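Local coordinates for transcriptional regulator, MarR/EmrR family (Clostridium acetobutylicum, PDB 3JW4), which probably binds DNA as a transcription factor of the MarR family, regulating gene expression, at residues G48-N53 and K99-L104. Numbering follows the deposited sequence.
Sequences GYIYEN and KNIYVL. With GOL (glycerol), chain E.
Ile-50 has CG2 anti to its backbone N and CG1 beside that N (chi1 -62°), and Val-103 carries CG2 beside its own N, with CG1 anti to it (chi1 -179°); the two CG2 methyls meet at 3.6 Å. The side chains cross obliquely. Ile-50 CG2 also lies 3.7 Å from Ile-101 O, against the strand backbone, while the far end of the same side chain, CD1, touches Ile-101 CG2 at 3.8 Å. One isoleucine from the helix thus touches both Ile-101 and Val-103. Tyr-102, between them, directs its CB away from the helix, and its ring forms a cation-pi pair with Arg-90. Val-103 CG2 packs against the helix backbone too, 3.6 Å from Tyr-51 N, and against Tyr-51 CB. No hydrogen bond joins residues 48-53 to 99-104 directly. A glycerol, probably from the crystallisation liquor, bridges them at the exposed margin: its O2 lies in plane at the edge of the Tyr-51 ring and hydrogen-bonds to OH at 3.1 Å, and its O3 donates to Val-103 O, also at 3.1 Å. Gln-54 reaches the same corner, with NE2 bonded to the glycerol and OE1 accepting from Val-103 N. On the buried side, Ile-101 continues the apolar layer to Leu-63 of helix 60-64 and Ile-87 of the partner strand. The axes of segment 48-53, the end of helix 41-53, and of strand 100-103 pass 7.3 Å apart at 102°, so the two cross nearly at right angles at the two-stranded antiparallel wing, as in the winged helix-turn-helix domain of MarR regulators.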
ATOM      1  N   GLY B  48      16.785   6.869  -7.554  1.00 19.96           N
ATOM      2  CA  GLY B  48      17.397   7.238  -6.283  1.00 20.01           C
ATOM      3  C   GLY B  48      18.347   6.167  -5.753  1.00 19.89           C
ATOM      4  O   GLY B  48      19.445   6.468  -5.320  1.00 20.44           O
ATOM      5  N   TYR B  49      17.907   4.918  -5.762  1.00 20.25           N
ATOM      6  CA  TYR B  49      18.712   3.810  -5.255  1.00 20.60           C
ATOM      7  C   TYR B  49      19.974   3.700  -6.114  1.00 19.92           C
ATOM      8  O   TYR B  49      21.081   3.544  -5.604  1.00 19.25           O
ATOM      9  CB  TYR B  49      17.913   2.486  -5.306  1.00 21.72           C
ATOM     10  CG  TYR B  49      18.687   1.317  -4.749  1.00 24.99           C
ATOM     11  CD1 TYR B  49      18.778   1.122  -3.360  1.00 29.00           C
ATOM     12  CD2 TYR B  49      19.401   0.466  -5.580  1.00 27.33           C
ATOM     13  CE1 TYR B  49      19.535   0.075  -2.816  1.00 32.37           C
ATOM     14  CE2 TYR B  49      20.175  -0.604  -5.043  1.00 31.69           C
ATOM     15  CZ  TYR B  49      20.226  -0.784  -3.663  1.00 33.13           C
ATOM     16  OH  TYR B  49      20.952  -1.812  -3.117  1.00 34.15           O
ATOM     17  N   ILE B  50      19.816   3.824  -7.428  1.00 19.27           N
ATOM     18  CA  ILE B  50      20.960   3.751  -8.302  1.00 18.75           C
ATOM     19  C   ILE B  50      21.921   4.901  -8.004  1.00 18.89           C
ATOM     20  O   ILE B  50      23.101   4.682  -7.812  1.00 17.40           O
ATOM     21  CB  ILE B  50      20.598   3.757  -9.778  1.00 19.19           C
ATOM     22  CG1 ILE B  50      19.739   2.557 -10.169  1.00 18.07           C
ATOM     23  CG2 ILE B  50      21.847   3.762 -10.605  1.00 17.70           C
ATOM     24  CD1 ILE B  50      19.060   2.731 -11.524  1.00 14.79           C
ATOM     25  N   TYR B  51      21.412   6.119  -7.932  1.00 19.09           N
ATOM     26  CA  TYR B  51      22.245   7.272  -7.640  1.00 19.88           C
ATOM     27  C   TYR B  51      23.039   7.089  -6.322  1.00 20.15           C
ATOM     28  O   TYR B  51      24.220   7.358  -6.270  1.00 18.08           O
ATOM     29  CB  TYR B  51      21.391   8.534  -7.549  1.00 21.37           C
ATOM     30  CG  TYR B  51      22.186   9.823  -7.444  1.00 23.74           C
ATOM     31  CD1 TYR B  51      23.058  10.177  -8.439  1.00 27.45           C
ATOM     32  CD2 TYR B  51      22.049  10.680  -6.357  1.00 29.41           C
ATOM     33  CE1 TYR B  51      23.785  11.330  -8.380  1.00 30.09           C
ATOM     34  CE2 TYR B  51      22.788  11.870  -6.286  1.00 31.73           C
ATOM     35  CZ  TYR B  51      23.659  12.177  -7.325  1.00 32.53           C
ATOM     36  OH  TYR B  51      24.439  13.311  -7.361  1.00 35.83           O
ATOM     37  N   GLU B  52      22.373   6.599  -5.285  1.00 20.21           N
ATOM     38  CA  GLU B  52      23.005   6.429  -3.969  1.00 21.43           C
ATOM     39  C   GLU B  52      24.074   5.336  -3.922  1.00 20.21           C
ATOM     40  O   GLU B  52      25.014   5.468  -3.192  1.00 19.55           O
ATOM     41  CB  GLU B  52      21.948   6.096  -2.921  1.00 21.91           C
ATOM     42  CG  GLU B  52      21.025   7.229  -2.639  1.00 27.41           C
ATOM     43  CD  GLU B  52      21.273   7.924  -1.299  1.00 34.08           C
ATOM     44  OE1 GLU B  52      20.266   8.413  -0.726  1.00 37.03           O
ATOM     45  OE2 GLU B  52      22.449   7.993  -0.830  1.00 37.71           O
ATOM     46  N   ASN B  53      23.927   4.274  -4.713  1.00 19.63           N
ATOM     47  CA  ASN B  53      24.760   3.091  -4.578  1.00 19.42           C
ATOM     48  C   ASN B  53      25.636   2.791  -5.771  1.00 18.74           C
ATOM     49  O   ASN B  53      26.364   1.804  -5.748  1.00 18.89           O
ATOM     50  CB  ASN B  53      23.878   1.881  -4.282  1.00 19.69           C
ATOM     51  CG  ASN B  53      23.110   2.033  -2.987  1.00 22.38           C
ATOM     52  OD1 ASN B  53      23.676   1.888  -1.908  1.00 27.24           O
ATOM     53  ND2 ASN B  53      21.817   2.329  -3.084  1.00 23.95           N
ATOM     54  N   LYS B  99      27.855  -5.471 -16.652  1.00 28.15           N
ATOM     55  CA  LYS B  99      27.850  -4.008 -16.672  1.00 26.94           C
ATOM     56  C   LYS B  99      27.247  -3.401 -15.404  1.00 25.16           C
ATOM     57  O   LYS B  99      26.329  -3.965 -14.820  1.00 25.05           O
ATOM     58  CB  LYS B  99      27.079  -3.501 -17.882  1.00 27.48           C
ATOM     59  CG  LYS B  99      27.824  -3.689 -19.189  1.00 29.65           C
ATOM     60  CD  LYS B  99      26.927  -3.292 -20.343  1.00 31.81           C
ATOM     61  CE  LYS B  99      27.633  -3.390 -21.674  1.00 32.33           C
ATOM     62  NZ  LYS B  99      26.711  -2.968 -22.750  1.00 33.13           N
ATOM     63  N   ASN B 100      27.767  -2.244 -14.997  1.00 22.92           N
ATOM     64  CA  ASN B 100      27.272  -1.523 -13.813  1.00 21.00           C
ATOM     65  C   ASN B 100      26.343  -0.407 -14.285  1.00 20.53           C
ATOM     66  O   ASN B 100      26.601   0.227 -15.316  1.00 21.17           O
ATOM     67  CB  ASN B 100      28.427  -0.899 -13.016  1.00 20.11           C
ATOM     68  CG  ASN B 100      29.236  -1.919 -12.175  1.00 19.89           C
ATOM     69  OD1 ASN B 100      30.406  -1.730 -12.000  1.00 20.33           O
ATOM     70  ND2 ASN B 100      28.602  -2.955 -11.648  1.00 19.14           N
ATOM     71  N   ILE B 101      25.318  -0.117 -13.494  1.00 18.43           N
ATOM     72  CA  ILE B 101      24.317   0.868 -13.843  1.00 17.60           C
ATOM     73  C   ILE B 101      24.657   2.194 -13.119  1.00 16.75           C
ATOM     74  O   ILE B 101      24.954   2.199 -11.895  1.00 17.39           O
ATOM     75  CB  ILE B 101      22.897   0.338 -13.470  1.00 17.44           C
ATOM     76  CG1 ILE B 101      22.631  -1.009 -14.180  1.00 19.41           C
ATOM     77  CG2 ILE B 101      21.832   1.365 -13.793  1.00 15.95           C
ATOM     78  CD1 ILE B 101      21.468  -1.775 -13.632  1.00 18.94           C
ATOM     79  N   TYR B 102      24.689   3.289 -13.874  1.00 14.61           N
ATOM     80  CA  TYR B 102      24.936   4.609 -13.314  1.00 14.37           C
ATOM     81  C   TYR B 102      23.871   5.592 -13.752  1.00 13.79           C
ATOM     82  O   TYR B 102      23.280   5.424 -14.786  1.00 12.49           O
ATOM     83  CB  TYR B 102      26.287   5.132 -13.766  1.00 14.65           C
ATOM     84  CG  TYR B 102      27.442   4.341 -13.231  1.00 17.16           C
ATOM     85  CD1 TYR B 102      27.868   3.193 -13.882  1.00 19.70           C
ATOM     86  CD2 TYR B 102      28.103   4.729 -12.083  1.00 19.38           C
ATOM     87  CE1 TYR B 102      28.941   2.460 -13.407  1.00 24.38           C
ATOM     88  CE2 TYR B 102      29.178   3.976 -11.583  1.00 24.32           C
ATOM     89  CZ  TYR B 102      29.579   2.848 -12.264  1.00 25.71           C
ATOM     90  OH  TYR B 102      30.633   2.089 -11.825  1.00 33.22           O
ATOM     91  N   VAL B 103      23.628   6.608 -12.943  1.00 13.50           N
ATOM     92  CA  VAL B 103      22.767   7.699 -13.328  1.00 14.05           C
ATOM     93  C   VAL B 103      23.560   8.661 -14.227  1.00 13.48           C
ATOM     94  O   VAL B 103      24.746   8.894 -14.063  1.00 11.58           O
ATOM     95  CB  VAL B 103      22.187   8.372 -12.082  1.00 14.63           C
ATOM     96  CG1 VAL B 103      21.286   9.462 -12.426  1.00 16.69           C
ATOM     97  CG2 VAL B 103      21.355   7.310 -11.299  1.00 15.01           C
ATOM     98  N   LEU B 104      22.922   9.147 -15.264  1.00 13.00           N
ATOM     99  CA  LEU B 104      23.552  10.201 -16.065  1.00 12.75           C
ATOM    100  C   LEU B 104      23.170  11.567 -15.455  1.00 12.35           C
ATOM    101  O   LEU B 104      22.241  11.623 -14.672  1.00 11.62           O
ATOM    102  CB  LEU B 104      23.042  10.064 -17.496  1.00 12.99           C
ATOM    103  CG  LEU B 104      23.625   8.921 -18.309  1.00 12.11           C
ATOM    104  CD1 LEU B 104      22.779   8.649 -19.605  1.00 14.63           C
ATOM    105  CD2 LEU B 104      25.076   9.232 -18.665  1.00 15.08           C
TER
HETATM  106  C1  GOL E 146      25.963  13.344 -12.690  1.00 60.98           C
HETATM  107  O1  GOL E 146      25.773  14.740 -12.534  1.00 60.89           O
HETATM  108  C2  GOL E 146      26.153  12.689 -11.328  1.00 61.78           C
HETATM  109  O2  GOL E 146      25.507  13.461 -10.318  1.00 62.87           O
HETATM  110  C3  GOL E 146      25.617  11.245 -11.366  1.00 62.37           C
HETATM  111  O3  GOL E 146      26.505  10.332 -11.985  1.00 61.41           O